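Local coordinates for protein cycloalternan-forming enzyme (Listeria monocytogenes serovar 1/2a, PDB 5F7U) that belongs to glycoside hydrolase family 31, with a TIM-barrel domain flanked by beta-rich domains, and binds glycans at several separate sites, at residues A[464-468]-A[469-473]; A[475-478]-A[479-482]. The protein carries 1 engineered substitution. One frame throughout, in Å; residues are numbered along the deposited sequence.

Both contacts lie on helix 469-481, in the region assigned to the family 31 TIM-barrel domain, between barrel strands 452-457 and 534-536. Contact 1 comes first along the chain: the loop 464-468, which follows the short strand 460-461, folds onto the opening turn 469-473. Contact 2 follows in series, with residues 475-478 meeting 479-482 where the helix ends. Their centres are about 13 Å apart, and beyond adjoining in sequence the segments do not touch. The centres stand about 39 and 38 Å from that of the chain. The helix thus has two different ends: contact 1 binds one glucose by hydrogen bonds and touches a second, whereas contact 2 is local packing and helix termination.

Contact 1: residues A[464-468]-A[469-473]; sequences DGTVY and EQRDN. With GLC (alpha-D-glucopyranose), chain C; GLC (alpha-D-glucopyranose), chain B.
Arg471 reaches back from the first helical turn and grips Thr466 end-on with two nitrogens. NH2 donates to Thr466 OG1 (3.1 Å, 162° at the hydrogen), which lies in the guanidinium plane, while NH1 donates to Thr466 O at 2.8 Å along a more bent path, tilted from that plane. The bend at chi3 (87°) turns the arginine's end toward the loop. Toward Arg471, Asp464 offers charge only, its OD1 standing 3.5 Å from NH2, well out of the guanidinium plane; the same OD1 accepts Thr466 N in an Asx turn. The stronger ionic partner of NH2 is Glu406.

At the helix start, Tyr468 occupies the N-cap position; its N donates to Asp472 OD2 (3.0 Å) from above the carboxylate plane, and its O takes the first i to i+4 bond, from Asp472 N. A water donating to both ties Asp472 OD1 to Thr466 O.

Sugar contacts form the third group. C6 of the chain C glucose sits 3.5 Å above one face of the Tyr468 ring, displaced toward its rim. Gln470 N donates to O6 of that glucose (2.9 Å, 157°), and the extended Glu469 chain carries OE1 to O4, which donates to it at 2.6 Å. Tyr416 OH is also hydrogen-bonded to a bound glucose.

The contact combines a nonpolar touch of C6 on the Tyr468 face with two polar grips on the same edge of the glucose, at O4 and O6. The backbone donor lies in the first helical turn, whose dipole would probably reinforce its pull on O6.

Contact 2: residues A[475-478]-A[479-482]; sequences EEYM and ISQG
Gln481 lays its aliphatic part over one face of the Tyr477 ring, four residues back along the helix. Its CG is 3.6 Å from the ring centroid and 19° off the normal, the geometry of a CH-pi contact, and comes closest to CE1 and CZ on the hydroxyl-bearing half. The amide is nearly parallel to the ring (9° between the planes) but extends past its rim. A bend at chi2 carries NE2 back toward Ser480 OG, where it makes a weak hydrogen bond. Trp517 meets the tyrosine edge-to-face.

Ser480 turns its hydroxyl inward to the helix backbone: with chi1 at 77°, OG lies between its own N and carbonyl carbon and donates to Tyr477 O at 3.0 Å. This carbonyl also accepts Gln481 N at 3.0 Å, giving the oxygen two donors.

Glu475 and Ile479 run side by side, pointing the same way, with Glu475 CG 3.7 Å from Ile479 CD1. OE1 of the glutamate forms a salt bridge with Arg494, while CG makes the contact with Ile479. Both side chains touch Ile505 of strand 505-506, as does the extended Met478, which also packs on Trp517 and Trp518 of helix 512-520.

Ile479 N bonds Glu475 O at 3.0 Å, a regular i to i+4 step. Gly482 then leaves the helix with positive phi and donates its N to Ile479 O at 3.1 Å. The arrangement is that of an alpha-helical C-terminus closed by a Schellman motif.

Contact 1: residues A[464-468]-A[469-473]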
loop_
_atom_site.group_PDB
_atom_site.type_symbol
_atom_site.label_atom_id
_atom_site.label_comp_id
_atom_site.label_asym_id
_atom_site.label_seq_id
_atom_site.Cartn_x
_atom_site.Cartn_y
_atom_site.Cartn_z
ATOM N N ASP A 464 -24.859 8.988 -23.045
ATOM C CA ASP A 464 -24.287 10.088 -23.830
ATOM C C ASP A 464 -25.271 10.676 -24.847
ATOM O O ASP A 464 -24.866 11.319 -25.819
ATOM C CB ASP A 464 -23.006 9.624 -24.511
ATOM C CG ASP A 464 -23.246 8.543 -25.545
ATOM O OD1 ASP A 464 -24.360 7.973 -25.615
ATOM O OD2 ASP A 464 -22.298 8.253 -26.295
ATOM N N GLY A 465 -26.560 10.433 -24.627
ATOM C CA GLY A 465 -27.600 10.973 -25.493
ATOM C C GLY A 465 -27.807 10.242 -26.805
ATOM O O GLY A 465 -28.744 10.561 -27.521
ATOM N N THR A 466 -26.945 9.276 -27.131
ATOM C CA THR A 466 -27.162 8.400 -28.295
ATOM C C THR A 466 -28.269 7.374 -28.003
ATOM O O THR A 466 -28.507 7.017 -26.837
ATOM C CB THR A 466 -25.880 7.652 -28.740
ATOM O OG1 THR A 466 -25.375 6.851 -27.662
ATOM C CG2 THR A 466 -24.781 8.627 -29.200
ATOM N N VAL A 467 -28.943 6.921 -29.061
ATOM C CA VAL A 467 -29.955 5.867 -28.964
ATOM C C VAL A 467 -29.253 4.507 -28.957
ATOM O O VAL A 467 -28.418 4.229 -29.822
ATOM C CB VAL A 467 -30.989 5.959 -30.119
ATOM C CG1 VAL A 467 -31.972 4.794 -30.077
ATOM C CG2 VAL A 467 -31.747 7.283 -30.047
ATOM N N TYR A 468 -29.558 3.682 -27.950
ATOM C CA TYR A 468 -29.068 2.300 -27.910
ATOM C C TYR A 468 -30.064 1.483 -27.105
ATOM O O TYR A 468 -30.162 1.635 -25.881
ATOM C CB TYR A 468 -27.655 2.211 -27.294
ATOM C CG TYR A 468 -26.929 0.935 -27.636
ATOM C CD1 TYR A 468 -26.237 0.812 -28.842
ATOM C CD2 TYR A 468 -26.918 -0.159 -26.746
ATOM C CE1 TYR A 468 -25.559 -0.359 -29.171
ATOM C CE2 TYR A 468 -26.236 -1.337 -27.062
ATOM C CZ TYR A 468 -25.556 -1.431 -28.276
ATOM O OH TYR A 468 -24.876 -2.579 -28.632
ATOM N N GLU A 469 -30.820 0.638 -27.811
ATOM C CA GLU A 469 -32.031 0.014 -27.260
ATOM C C GLU A 469 -31.905 -0.550 -25.837
ATOM O O GLU A 469 -32.660 -0.142 -24.940
ATOM C CB GLU A 469 -32.569 -1.048 -28.219
ATOM C CG GLU A 469 -33.946 -1.568 -27.848
ATOM C CD GLU A 469 -34.492 -2.580 -28.847
ATOM O OE1 GLU A 469 -33.727 -3.122 -29.677
ATOM O OE2 GLU A 469 -35.703 -2.860 -28.782
ATOM N N GLN A 470 -30.955 -1.467 -25.629
ATOM C CA GLN A 470 -30.805 -2.121 -24.323
ATOM C C GLN A 470 -30.473 -1.149 -23.206
ATOM O O GLN A 470 -31.017 -1.257 -22.113
ATOM C CB GLN A 470 -29.774 -3.262 -24.360
ATOM C CG GLN A 470 -29.831 -4.178 -23.131
ATOM C CD GLN A 470 -31.216 -4.777 -22.929
ATOM O OE1 GLN A 470 -31.797 -5.311 -23.858
ATOM N NE2 GLN A 470 -31.746 -4.680 -21.718
ATOM N N ARG A 471 -29.582 -0.204 -23.506
ATOM C CA ARG A 471 -29.148 0.800 -22.551
ATOM C C ARG A 471 -30.340 1.700 -22.193
ATOM O O ARG A 471 -30.559 1.990 -21.016
ATOM C CB ARG A 471 -27.994 1.599 -23.156
ATOM C CG ARG A 471 -27.078 2.306 -22.173
ATOM C CD ARG A 471 -26.171 3.238 -22.986
ATOM N NE ARG A 471 -26.820 4.537 -23.197
ATOM C CZ ARG A 471 -26.750 5.286 -24.294
ATOM N NH1 ARG A 471 -27.392 6.443 -24.308
ATOM N NH2 ARG A 471 -26.060 4.909 -25.374
ATOM N N ASP A 472 -31.114 2.103 -23.206
ATOM C CA ASP A 472 -32.326 2.917 -23.010
ATOM C C ASP A 472 -33.363 2.193 -22.133
ATOM O O ASP A 472 -33.882 2.776 -21.179
ATOM C CB ASP A 472 -32.909 3.370 -24.364
ATOM C CG ASP A 472 -31.992 4.341 -25.101
ATOM O OD1 ASP A 472 -31.249 5.105 -24.425
ATOM O OD2 ASP A 472 -31.984 4.340 -26.352
ATOM N N ASN A 473 -33.612 0.917 -22.429
ATOM C CA ASN A 473 -34.487 0.071 -21.604
ATOM C C ASN A 473 -34.046 0.014 -20.133
ATOM O O ASN A 473 -34.853 0.238 -19.219
ATOM C CB ASN A 473 -34.568 -1.353 -22.177
ATOM C CG ASN A 473 -35.317 -1.440 -23.501
ATOM O OD1 ASN A 473 -35.930 -0.482 -23.971
ATOM N ND2 ASN A 473 -35.256 -2.615 -24.118
HETATM C C1 GLC C . -27.921 -5.566 -30.468
HETATM C C2 GLC C . -29.270 -6.285 -30.621
HETATM C C3 GLC C . -30.375 -5.322 -31.067
HETATM C C4 GLC C . -30.446 -4.098 -30.157
HETATM C C5 GLC C . -29.069 -3.431 -30.012
HETATM C C6 GLC C . -29.089 -2.339 -28.953
HETATM O O2 GLC C . -29.157 -7.358 -31.559
HETATM O O3 GLC C . -31.638 -5.993 -31.044
HETATM O O4 GLC C . -31.379 -3.154 -30.686
HETATM O O5 GLC C . -28.073 -4.400 -29.637
HETATM O O6 GLC C . -29.417 -2.918 -27.682
HETATM C C1 GLC B . -26.271 -1.201 -33.123
HETATM C C2 GLC B . -26.085 -1.434 -34.644
HETATM C C3 GLC B . -26.358 -2.880 -35.100
HETATM C C4 GLC B . -25.717 -3.907 -34.164
HETATM C C5 GLC B . -26.249 -3.581 -32.769
HETATM C C6 GLC B . -26.055 -4.680 -31.731
HETATM O O1 GLC B . -27.649 -0.945 -32.780
HETATM O O2 GLC B . -26.929 -0.538 -35.379
HETATM O O3 GLC B . -25.881 -3.087 -36.432
HETATM O O4 GLC B . -26.079 -5.237 -34.550
HETATM O O5 GLC B . -25.759 -2.300 -32.336
HETATM O O6 GLC B . -27.334 -5.329 -31.766
HETATM O O HOH W 1 -31.118 7.686 -25.755
#

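Contact 2: residues A[475-478]-A[479-482]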
loop_
_atom_site.group_PDB
_atom_site.type_symbol
_atom_site.label_atom_id
_atom_site.label_comp_id
_atom_site.label_asym_id
_atom_site.label_seq_id
_atom_site.Cartn_x
_atom_site.Cartn_y
_atom_site.Cartn_z
ATOM N N GLU A 475 -32.082 2.071 -18.518
ATOM C CA GLU A 475 -32.170 3.390 -17.912
ATOM C C GLU A 475 -33.582 3.696 -17.421
ATOM O O GLU A 475 -33.761 4.167 -16.292
ATOM C CB GLU A 475 -31.718 4.478 -18.884
ATOM C CG GLU A 475 -31.673 5.832 -18.200
ATOM C CD GLU A 475 -31.140 6.946 -19.060
ATOM O OE1 GLU A 475 -31.777 8.020 -19.080
ATOM O OE2 GLU A 475 -30.101 6.755 -19.710
ATOM N N GLU A 476 -34.578 3.435 -18.268
ATOM C CA GLU A 476 -35.969 3.664 -17.892
ATOM C C GLU A 476 -36.350 2.871 -16.637
ATOM O O GLU A 476 -36.969 3.418 -15.725
ATOM C CB GLU A 476 -36.910 3.344 -19.060
ATOM C CG GLU A 476 -38.352 3.776 -18.819
ATOM C CD GLU A 476 -39.220 3.684 -20.065
ATOM O OE1 GLU A 476 -38.666 3.504 -21.182
ATOM O OE2 GLU A 476 -40.464 3.807 -19.935
ATOM N N TYR A 477 -35.940 1.601 -16.589
ATOM C CA TYR A 477 -36.168 0.739 -15.427
ATOM C C TYR A 477 -35.471 1.256 -14.168
ATOM O O TYR A 477 -36.087 1.352 -13.098
ATOM C CB TYR A 477 -35.730 -0.705 -15.726
ATOM C CG TYR A 477 -35.998 -1.679 -14.588
ATOM C CD1 TYR A 477 -37.311 -2.045 -14.244
ATOM C CD2 TYR A 477 -34.943 -2.227 -13.847
ATOM C CE1 TYR A 477 -37.559 -2.937 -13.208
ATOM C CE2 TYR A 477 -35.184 -3.116 -12.805
ATOM C CZ TYR A 477 -36.493 -3.462 -12.488
ATOM O OH TYR A 477 -36.751 -4.343 -11.463
ATOM N N MET A 478 -34.182 1.577 -14.314
ATOM C CA MET A 478 -33.360 2.073 -13.223
ATOM C C MET A 478 -33.983 3.303 -12.557
ATOM O O MET A 478 -34.083 3.363 -11.334
ATOM C CB MET A 478 -31.961 2.385 -13.755
ATOM C CG MET A 478 -30.933 2.724 -12.701
ATOM S SD MET A 478 -29.394 3.044 -13.578
ATOM C CE MET A 478 -28.328 3.412 -12.194
ATOM N N ILE A 479 -34.414 4.262 -13.372
ATOM C CA ILE A 479 -35.066 5.476 -12.881
ATOM C C ILE A 479 -36.398 5.166 -12.183
ATOM O O ILE A 479 -36.600 5.602 -11.043
ATOM C CB ILE A 479 -35.227 6.523 -14.006
ATOM C CG1 ILE A 479 -33.836 6.963 -14.500
ATOM C CG2 ILE A 479 -36.026 7.734 -13.518
ATOM C CD1 ILE A 479 -33.860 7.721 -15.814
ATOM N N SER A 480 -37.272 4.391 -12.838
ATOM C CA SER A 480 -38.599 4.068 -12.274
ATOM C C SER A 480 -38.524 3.315 -10.932
ATOM O O SER A 480 -39.402 3.480 -10.081
ATOM C CB SER A 480 -39.464 3.301 -13.286
ATOM O OG SER A 480 -39.068 1.935 -13.364
ATOM N N GLN A 481 -37.469 2.512 -10.746
ATOM C CA GLN A 481 -37.278 1.742 -9.515
ATOM C C GLN A 481 -36.626 2.524 -8.383
ATOM O O GLN A 481 -36.587 2.052 -7.246
ATOM C CB GLN A 481 -36.466 0.470 -9.793
ATOM C CG GLN A 481 -37.191 -0.556 -10.643
ATOM C CD GLN A 481 -38.598 -0.834 -10.143
ATOM O OE1 GLN A 481 -38.773 -1.463 -9.106
ATOM N NE2 GLN A 481 -39.610 -0.351 -10.879
ATOM N N GLY A 482 -36.096 3.700 -8.699
ATOM C CA GLY A 482 -35.327 4.494 -7.747
ATOM C C GLY A 482 -33.994 3.832 -7.441
ATOM O O GLY A 482 -33.520 3.903 -6.311
#